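BH0493 protein (Bacillus halodurans C-125, PDB 2QEE) binds zinc as a member of the amidohydrolase superfamily and probably acts as a uronate isomerase, interconverting sugar acids. Local coordinates at the interface of chains A and B. Numbering follows the deposited sequence. Chains: chain A/B, BH0493 protein.

Contact 1: the interface of chains A and B. Residues chain A 382, 385-386, 389; chain B 90-91, 96, 99-100.
A:Asp385 and B:Arg96 meet flat against each other: the carboxylate lies over the guanidinium, the two planes only 14° apart, with OD2 3.7 Å above the plane near its centre. The salt bridge, B:Arg96 NH2 to A:Asp385 OD2 at 3.8 Å, is too long for a direct hydrogen bond, so the attraction is probably mainly electrostatic, with the flat groups stacked. The guanidinium edge is occupied by a water lying in its plane. NE and NH2 both hold this water, NE at 3.0 Å, and it reaches the backbone O of A:Asp385 at 2.8 Å. An arginine suits this place because its face takes the acid while its N-H groups hold the water. Its chain carries it there, CG anti to the backbone N (chi1 174°) and extended as far as NE.

Beside this pair, A:Ile386 pushes its CG2 branch toward B:Arg96 CB and, at 4.0 Å, B:Leu99 CD1, while CD1 at the tip touches B:Val91 CG1 and the ring of B:Pro90. A branched apolar residue can thus fill two directions at once. A:Ala389, small enough for the close approach, rests its methyl on B:Leu99 CB.

At the other end of the patch, two waters bridge the chains at the O of B:Val91, each 2.8 Å from it; one joins it to A:Lys382 O, the other to A:Lys382 NZ. The site docks the end of helix 363-388 against helix 93-104 and its preceding loop and, if the deposited trimer is the biological one, probably steadies its subunits.

Contact 2: the interface of chains A and B. Residues chain A 309-310, 313-314, 316-317; chain B 276-278, 303, 329.
A:Val313 of helix 308-317 packs on B:Phe329 and strand 277-278, joining two copies, in the deposited assembly, of this probable amidohydrolase-superfamily enzyme. Its CB lies 3.9 Å from B:Val278 CG1, with B:Phe277 CE1 nearby. From there CG1, anti to the backbone N (chi1 180°), points onto the face of B:Phe329, 3.4 Å from the ring centroid, a CH-pi contact almost centred on the ring. CG2 takes the other direction and reaches the root of the same side chain, 3.7 Å from B:Phe329 CG. A valine suits this spot because its two short branches grip one ring at face and base.

One turn away, A:His309 sends NE2 to the backbone O of B:Phe329 at 2.9 Å. The acceptor lies near the imidazole plane, but the donor stands 51° out of the carbonyl plane, away from the usual lone-pair direction. Histidine can both donate this bond and lay CE1 against B:Phe329 CB.

B:Phe277 takes A:Leu314 CD1 over one face, toward the rim, 4.0 Å from its centroid, while its ring edge faces A:Glu310 O. At the helix end the flexible chain of A:Lys317, bent at chi2 and chi3, brings NZ to the backbone O of B:Asp276, a hydrogen bond of 2.7 Å.

Contact 3: the interface of chains A and B. Residues chain A 316-318; chain B 267-268, 271.
The C-terminal end of helix 308-317 in chain A, with A:Phe318 just beyond it, meets the B:Val267 and B:His268 loop and the 3-10 helix 269-275 of chain B. The central bond runs from B:His268 ND1 to the backbone O of A:Lys317, 2.7 Å long with 157° at the hydrogen. The acceptor lies near the imidazole plane, and the donor is tilted 23° from the carbonyl plane. As the last residue of its helix, A:Lys317 presents a carbonyl at the negative end of the helix dipole, which may strengthen its pull on the N-H.

B:His268 reaches it with CG anti to the backbone N (chi1 -170°). B:Leu271 of the same chain lays CG over the centre of one imidazole face, 3.8 Å above the plane, and brings its CD1 methyl close to the same carbonyl. A:Phe318 runs alongside the histidine in the opposite direction, its CE1 3.7 Å from B:His268 CG, while CZ approaches the backbone O of B:Val267 at 3.4 Å. The broad aromatic ring thus spans both loop residues. B:Val267 adds its CG2 methyl, 3.9 Å from A:Lys317 CG, against the aliphatic part of the lysine.

An alanine in place of B:His268 would probably leave the A:Lys317 carbonyl without its donor and open a gap beside A:Phe318. The site caps a helix end with a neighbouring subunit's side chain and so is likely to help fix how the two copies sit together.

Contact 1: the interface of chains A and B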
loop_
_atom_site.group_PDB
_atom_site.type_symbol
_atom_site.label_atom_id
_atom_site.label_comp_id
_atom_site.label_asym_id
_atom_site.label_seq_id
_atom_site.Cartn_x
_atom_site.Cartn_y
_atom_site.Cartn_z
ATOM N N LYS A 382 -20.158 3.556 -3.293
ATOM C CA LYS A 382 -20.271 3.149 -4.687
ATOM C C LYS A 382 -21.669 3.362 -5.273
ATOM O O LYS A 382 -21.779 3.810 -6.414
ATOM C CB LYS A 382 -19.832 1.692 -4.852
ATOM C CG LYS A 382 -18.329 1.573 -5.148
ATOM C CD LYS A 382 -17.485 2.061 -3.957
ATOM C CE LYS A 382 -15.968 1.903 -4.304
ATOM N NZ LYS A 382 -15.633 2.984 -5.270
ATOM N N ASP A 385 -22.152 7.083 -5.798
ATOM C CA ASP A 385 -21.460 7.607 -6.977
ATOM C C ASP A 385 -22.285 7.376 -8.244
ATOM O O ASP A 385 -22.351 8.251 -9.091
ATOM C CB ASP A 385 -20.063 7.002 -7.143
ATOM C CG ASP A 385 -19.038 7.677 -6.245
ATOM O OD1 ASP A 385 -19.327 8.750 -5.643
ATOM O OD2 ASP A 385 -17.937 7.099 -6.144
ATOM N N ILE A 386 -22.913 6.213 -8.354
ATOM C CA ILE A 386 -23.749 6.012 -9.563
ATOM C C ILE A 386 -25.097 6.750 -9.460
ATOM O O ILE A 386 -25.623 7.214 -10.490
ATOM C CB ILE A 386 -23.925 4.512 -9.961
ATOM C CG1 ILE A 386 -24.556 3.678 -8.840
ATOM C CG2 ILE A 386 -22.582 3.913 -10.444
ATOM C CD1 ILE A 386 -24.826 2.238 -9.321
ATOM N N ALA A 389 -24.486 10.050 -10.775
ATOM C CA ALA A 389 -24.402 9.981 -12.258
ATOM C C ALA A 389 -25.757 9.812 -12.942
ATOM O O ALA A 389 -25.818 9.686 -14.175
ATOM C CB ALA A 389 -23.436 8.880 -12.714
ATOM N N PRO B 90 -24.102 -1.361 -11.773
ATOM C CA PRO B 90 -22.902 -0.899 -12.466
ATOM C C PRO B 90 -22.001 -0.067 -11.541
ATOM O O PRO B 90 -21.712 1.101 -11.819
ATOM C CB PRO B 90 -23.445 0.035 -13.564
ATOM C CG PRO B 90 -24.799 0.491 -13.105
ATOM C CD PRO B 90 -25.328 -0.628 -12.187
ATOM N N VAL B 91 -21.552 -0.683 -10.442
ATOM C CA VAL B 91 -20.825 0.048 -9.390
ATOM C C VAL B 91 -19.337 0.129 -9.655
ATOM O O VAL B 91 -18.668 0.922 -9.006
ATOM C CB VAL B 91 -21.033 -0.605 -7.983
ATOM C CG1 VAL B 91 -22.464 -0.417 -7.423
ATOM C CG2 VAL B 91 -20.638 -2.081 -8.040
ATOM N N ARG B 96 -19.399 2.868 -13.792
ATOM C CA ARG B 96 -19.780 4.190 -13.342
ATOM C C ARG B 96 -19.414 5.231 -14.424
ATOM O O ARG B 96 -20.212 6.155 -14.723
ATOM C CB ARG B 96 -18.980 4.488 -12.060
ATOM C CG ARG B 96 -19.170 5.943 -11.526
ATOM C CD ARG B 96 -18.006 6.180 -10.524
ATOM N NE ARG B 96 -18.007 7.541 -10.036
ATOM C CZ ARG B 96 -16.957 8.183 -9.527
ATOM N NH1 ARG B 96 -15.731 7.616 -9.446
ATOM N NH2 ARG B 96 -17.146 9.424 -9.091
ATOM N N LEU B 99 -21.901 5.790 -17.234
ATOM C CA LEU B 99 -23.037 6.576 -16.748
ATOM C C LEU B 99 -22.693 8.074 -16.684
ATOM O O LEU B 99 -23.495 8.931 -17.096
ATOM C CB LEU B 99 -23.536 6.047 -15.395
ATOM C CG LEU B 99 -23.875 4.550 -15.456
ATOM C CD1 LEU B 99 -24.358 4.093 -14.068
ATOM C CD2 LEU B 99 -24.934 4.209 -16.566
ATOM N N THR B 100 -21.508 8.408 -16.144
ATOM C CA THR B 100 -21.126 9.787 -16.084
ATOM C C THR B 100 -21.077 10.403 -17.495
ATOM O O THR B 100 -21.487 11.556 -17.681
ATOM C CB THR B 100 -19.774 9.877 -15.403
ATOM O OG1 THR B 100 -19.968 9.454 -14.028
ATOM C CG2 THR B 100 -19.244 11.298 -15.497
HETATM O O HOH W 1 -19.604 3.432 -8.174
HETATM O O HOH W 2 -16.290 1.525 -7.753
HETATM O O HOH W 3 -20.091 9.724 -9.882
#

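Contact 2: the interface of chains A and B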
loop_
_atom_site.group_PDB
_atom_site.type_symbol
_atom_site.label_atom_id
_atom_site.label_comp_id
_atom_site.label_asym_id
_atom_site.label_seq_id
_atom_site.Cartn_x
_atom_site.Cartn_y
_atom_site.Cartn_z
ATOM N N HIS A 309 -3.441 -5.703 -4.593
ATOM C CA HIS A 309 -3.894 -5.009 -5.802
ATOM C C HIS A 309 -3.680 -5.863 -7.034
ATOM O O HIS A 309 -4.589 -6.016 -7.858
ATOM C CB HIS A 309 -3.194 -3.664 -5.934
ATOM C CG HIS A 309 -3.500 -2.958 -7.215
ATOM N ND1 HIS A 309 -2.780 -3.193 -8.364
ATOM C CD2 HIS A 309 -4.467 -2.068 -7.547
ATOM C CE1 HIS A 309 -3.272 -2.450 -9.345
ATOM N NE2 HIS A 309 -4.306 -1.770 -8.881
ATOM N N GLU A 310 -2.452 -6.412 -7.196
ATOM C CA GLU A 310 -2.210 -7.301 -8.357
ATOM C C GLU A 310 -3.089 -8.565 -8.386
ATOM O O GLU A 310 -3.472 -9.011 -9.452
ATOM C CB GLU A 310 -0.728 -7.578 -8.497
ATOM C CG GLU A 310 -0.155 -8.364 -7.344
ATOM C CD GLU A 310 1.370 -8.395 -7.365
ATOM O OE1 GLU A 310 2.039 -7.706 -8.182
ATOM O OE2 GLU A 310 1.921 -9.125 -6.535
ATOM N N VAL A 313 -6.129 -7.359 -10.112
ATOM C CA VAL A 313 -5.898 -7.252 -11.558
ATOM C C VAL A 313 -5.932 -8.631 -12.207
ATOM O O VAL A 313 -6.455 -8.797 -13.304
ATOM C CB VAL A 313 -4.608 -6.498 -11.858
ATOM C CG1 VAL A 313 -4.400 -6.413 -13.410
ATOM C CG2 VAL A 313 -4.694 -5.087 -11.230
ATOM N N LEU A 314 -5.424 -9.632 -11.517
ATOM C CA LEU A 314 -5.327 -10.934 -12.148
ATOM C C LEU A 314 -6.745 -11.465 -12.280
ATOM O O LEU A 314 -7.047 -12.143 -13.264
ATOM C CB LEU A 314 -4.456 -11.822 -11.272
ATOM C CG LEU A 314 -4.207 -13.234 -11.832
ATOM C CD1 LEU A 314 -3.457 -13.176 -13.183
ATOM C CD2 LEU A 314 -3.442 -14.039 -10.755
ATOM N N ARG A 316 -9.311 -9.630 -12.942
ATOM C CA ARG A 316 -9.794 -9.008 -14.183
ATOM C C ARG A 316 -9.434 -9.845 -15.411
ATOM O O ARG A 316 -10.189 -9.814 -16.402
ATOM C CB ARG A 316 -9.220 -7.612 -14.365
ATOM C CG ARG A 316 -9.736 -6.599 -13.353
ATOM C CD ARG A 316 -9.221 -5.171 -13.704
ATOM N NE ARG A 316 -9.597 -4.789 -15.077
ATOM C CZ ARG A 316 -10.743 -4.214 -15.430
ATOM N NH1 ARG A 316 -11.722 -3.984 -14.532
ATOM N NH2 ARG A 316 -10.933 -3.912 -16.724
ATOM N N LYS A 317 -8.311 -10.569 -15.355
ATOM C CA LYS A 317 -7.819 -11.307 -16.521
ATOM C C LYS A 317 -8.456 -12.665 -16.720
ATOM O O LYS A 317 -8.572 -13.145 -17.861
ATOM C CB LYS A 317 -6.321 -11.557 -16.476
ATOM C CG LYS A 317 -5.394 -10.385 -16.274
ATOM C CD LYS A 317 -5.498 -9.371 -17.372
ATOM C CE LYS A 317 -6.398 -8.131 -16.961
ATOM N NZ LYS A 317 -6.315 -7.096 -18.082
ATOM N N ASP B 276 -3.821 -7.957 -20.658
ATOM C CA ASP B 276 -2.516 -7.467 -20.148
ATOM C C ASP B 276 -2.607 -7.354 -18.630
ATOM O O ASP B 276 -3.664 -6.989 -18.093
ATOM C CB ASP B 276 -2.216 -6.083 -20.700
ATOM C CG ASP B 276 -1.857 -6.107 -22.188
ATOM O OD1 ASP B 276 -1.597 -7.185 -22.787
ATOM O OD2 ASP B 276 -1.786 -5.010 -22.748
ATOM N N PHE B 277 -1.482 -7.684 -17.991
ATOM C CA PHE B 277 -1.375 -7.773 -16.531
ATOM C C PHE B 277 -0.357 -6.760 -16.052
ATOM O O PHE B 277 0.056 -5.827 -16.810
ATOM C CB PHE B 277 -1.044 -9.245 -16.215
ATOM C CG PHE B 277 -1.066 -9.629 -14.728
ATOM C CD1 PHE B 277 -2.057 -9.145 -13.878
ATOM C CD2 PHE B 277 -0.074 -10.486 -14.215
ATOM C CE1 PHE B 277 -2.056 -9.497 -12.474
ATOM C CE2 PHE B 277 -0.099 -10.856 -12.826
ATOM C CZ PHE B 277 -1.109 -10.347 -11.985
ATOM N N VAL B 278 0.038 -6.890 -14.772
ATOM C CA VAL B 278 0.922 -5.952 -14.103
ATOM C C VAL B 278 1.975 -6.653 -13.257
ATOM O O VAL B 278 1.750 -7.760 -12.738
ATOM C CB VAL B 278 0.088 -4.944 -13.236
ATOM C CG1 VAL B 278 -0.763 -5.689 -12.185
ATOM C CG2 VAL B 278 0.965 -3.852 -12.614
ATOM N N LEU B 303 2.775 1.120 -13.399
ATOM C CA LEU B 303 1.488 0.422 -13.341
ATOM C C LEU B 303 1.213 -0.255 -12.001
ATOM O O LEU B 303 0.015 -0.387 -11.620
ATOM C CB LEU B 303 1.424 -0.678 -14.429
ATOM C CG LEU B 303 0.017 -1.203 -14.788
ATOM C CD1 LEU B 303 -1.089 -0.134 -15.163
ATOM C CD2 LEU B 303 0.177 -2.253 -15.938
ATOM N N PHE B 329 -4.720 0.323 -14.213
ATOM C CA PHE B 329 -5.082 -0.346 -12.945
ATOM C C PHE B 329 -4.917 0.585 -11.724
ATOM O O PHE B 329 -5.380 0.273 -10.645
ATOM C CB PHE B 329 -4.262 -1.641 -12.768
ATOM C CG PHE B 329 -4.405 -2.570 -13.947
ATOM C CD1 PHE B 329 -5.676 -2.903 -14.396
ATOM C CD2 PHE B 329 -3.287 -3.060 -14.609
ATOM C CE1 PHE B 329 -5.838 -3.764 -15.524
ATOM C CE2 PHE B 329 -3.421 -3.905 -15.730
ATOM C CZ PHE B 329 -4.711 -4.258 -16.175
#

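Contact 3: the interface of chains A and B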
loop_
_atom_site.group_PDB
_atom_site.type_symbol
_atom_site.label_atom_id
_atom_site.label_comp_id
_atom_site.label_asym_id
_atom_site.label_seq_id
_atom_site.Cartn_x
_atom_site.Cartn_y
_atom_site.Cartn_z
ATOM N N ARG A 316 -9.311 -9.630 -12.942
ATOM C CA ARG A 316 -9.794 -9.008 -14.183
ATOM C C ARG A 316 -9.434 -9.845 -15.411
ATOM O O ARG A 316 -10.189 -9.814 -16.402
ATOM C CB ARG A 316 -9.220 -7.612 -14.365
ATOM C CG ARG A 316 -9.736 -6.599 -13.353
ATOM C CD ARG A 316 -9.221 -5.171 -13.704
ATOM N NE ARG A 316 -9.597 -4.789 -15.077
ATOM C CZ ARG A 316 -10.743 -4.214 -15.430
ATOM N NH1 ARG A 316 -11.722 -3.984 -14.532
ATOM N NH2 ARG A 316 -10.933 -3.912 -16.724
ATOM N N LYS A 317 -8.311 -10.569 -15.355
ATOM C CA LYS A 317 -7.819 -11.307 -16.521
ATOM C C LYS A 317 -8.456 -12.665 -16.720
ATOM O O LYS A 317 -8.572 -13.145 -17.861
ATOM C CB LYS A 317 -6.321 -11.557 -16.476
ATOM C CG LYS A 317 -5.394 -10.385 -16.274
ATOM C CD LYS A 317 -5.498 -9.371 -17.372
ATOM C CE LYS A 317 -6.398 -8.131 -16.961
ATOM N NZ LYS A 317 -6.315 -7.096 -18.082
ATOM N N PHE A 318 -8.857 -13.292 -15.609
ATOM C CA PHE A 318 -9.244 -14.715 -15.620
ATOM C C PHE A 318 -10.589 -14.963 -14.910
ATOM O O PHE A 318 -10.707 -14.860 -13.682
ATOM C CB PHE A 318 -8.099 -15.594 -15.078
ATOM C CG PHE A 318 -6.832 -15.561 -15.909
ATOM C CD1 PHE A 318 -6.760 -16.216 -17.140
ATOM C CD2 PHE A 318 -5.719 -14.889 -15.465
ATOM C CE1 PHE A 318 -5.568 -16.201 -17.895
ATOM C CE2 PHE A 318 -4.532 -14.861 -16.205
ATOM C CZ PHE A 318 -4.468 -15.528 -17.429
ATOM N N VAL B 267 -0.990 -11.838 -20.923
ATOM C CA VAL B 267 -1.066 -13.022 -20.050
ATOM C C VAL B 267 -2.298 -13.889 -20.391
ATOM O O VAL B 267 -2.336 -15.071 -20.042
ATOM C CB VAL B 267 -1.057 -12.659 -18.507
ATOM C CG1 VAL B 267 0.242 -11.846 -18.163
ATOM C CG2 VAL B 267 -2.303 -11.968 -18.099
ATOM N N HIS B 268 -3.323 -13.256 -20.967
ATOM C CA HIS B 268 -4.534 -13.964 -21.431
ATOM C C HIS B 268 -4.757 -13.524 -22.884
ATOM O O HIS B 268 -5.505 -12.565 -23.135
ATOM C CB HIS B 268 -5.751 -13.651 -20.556
ATOM C CG HIS B 268 -6.934 -14.533 -20.841
ATOM N ND1 HIS B 268 -7.965 -14.726 -19.953
ATOM C CD2 HIS B 268 -7.225 -15.304 -21.920
ATOM C CE1 HIS B 268 -8.850 -15.560 -20.466
ATOM N NE2 HIS B 268 -8.427 -15.922 -21.665
ATOM N N LEU B 271 -8.024 -12.474 -24.753
ATOM C CA LEU B 271 -8.724 -11.247 -24.359
ATOM C C LEU B 271 -8.281 -10.031 -25.134
ATOM O O LEU B 271 -8.891 -8.978 -24.975
ATOM C CB LEU B 271 -8.590 -10.976 -22.852
ATOM C CG LEU B 271 -9.435 -11.805 -21.889
ATOM C CD1 LEU B 271 -9.353 -11.211 -20.466
ATOM C CD2 LEU B 271 -10.841 -11.845 -22.331
#

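Contacts 2 and 3 are neighbours, their C-alpha centres about 8 Å apart, and share A:Arg316 and A:Lys317; helix 308-317 is held along its length and at its end by the 267-278 region of chain B together with B:Phe329. Contact 1 stands apart, about 22 Å from contact 2 and 24 Å from contact 3, and uses helix 363-388. Two separated footholds would resist rocking better than one. Because the interface is not an exact two-fold, each copy could present one surface to one neighbour and a different one to the other, consistent with the deposited trimer, though the structure alone does not show that this is the biological assembly.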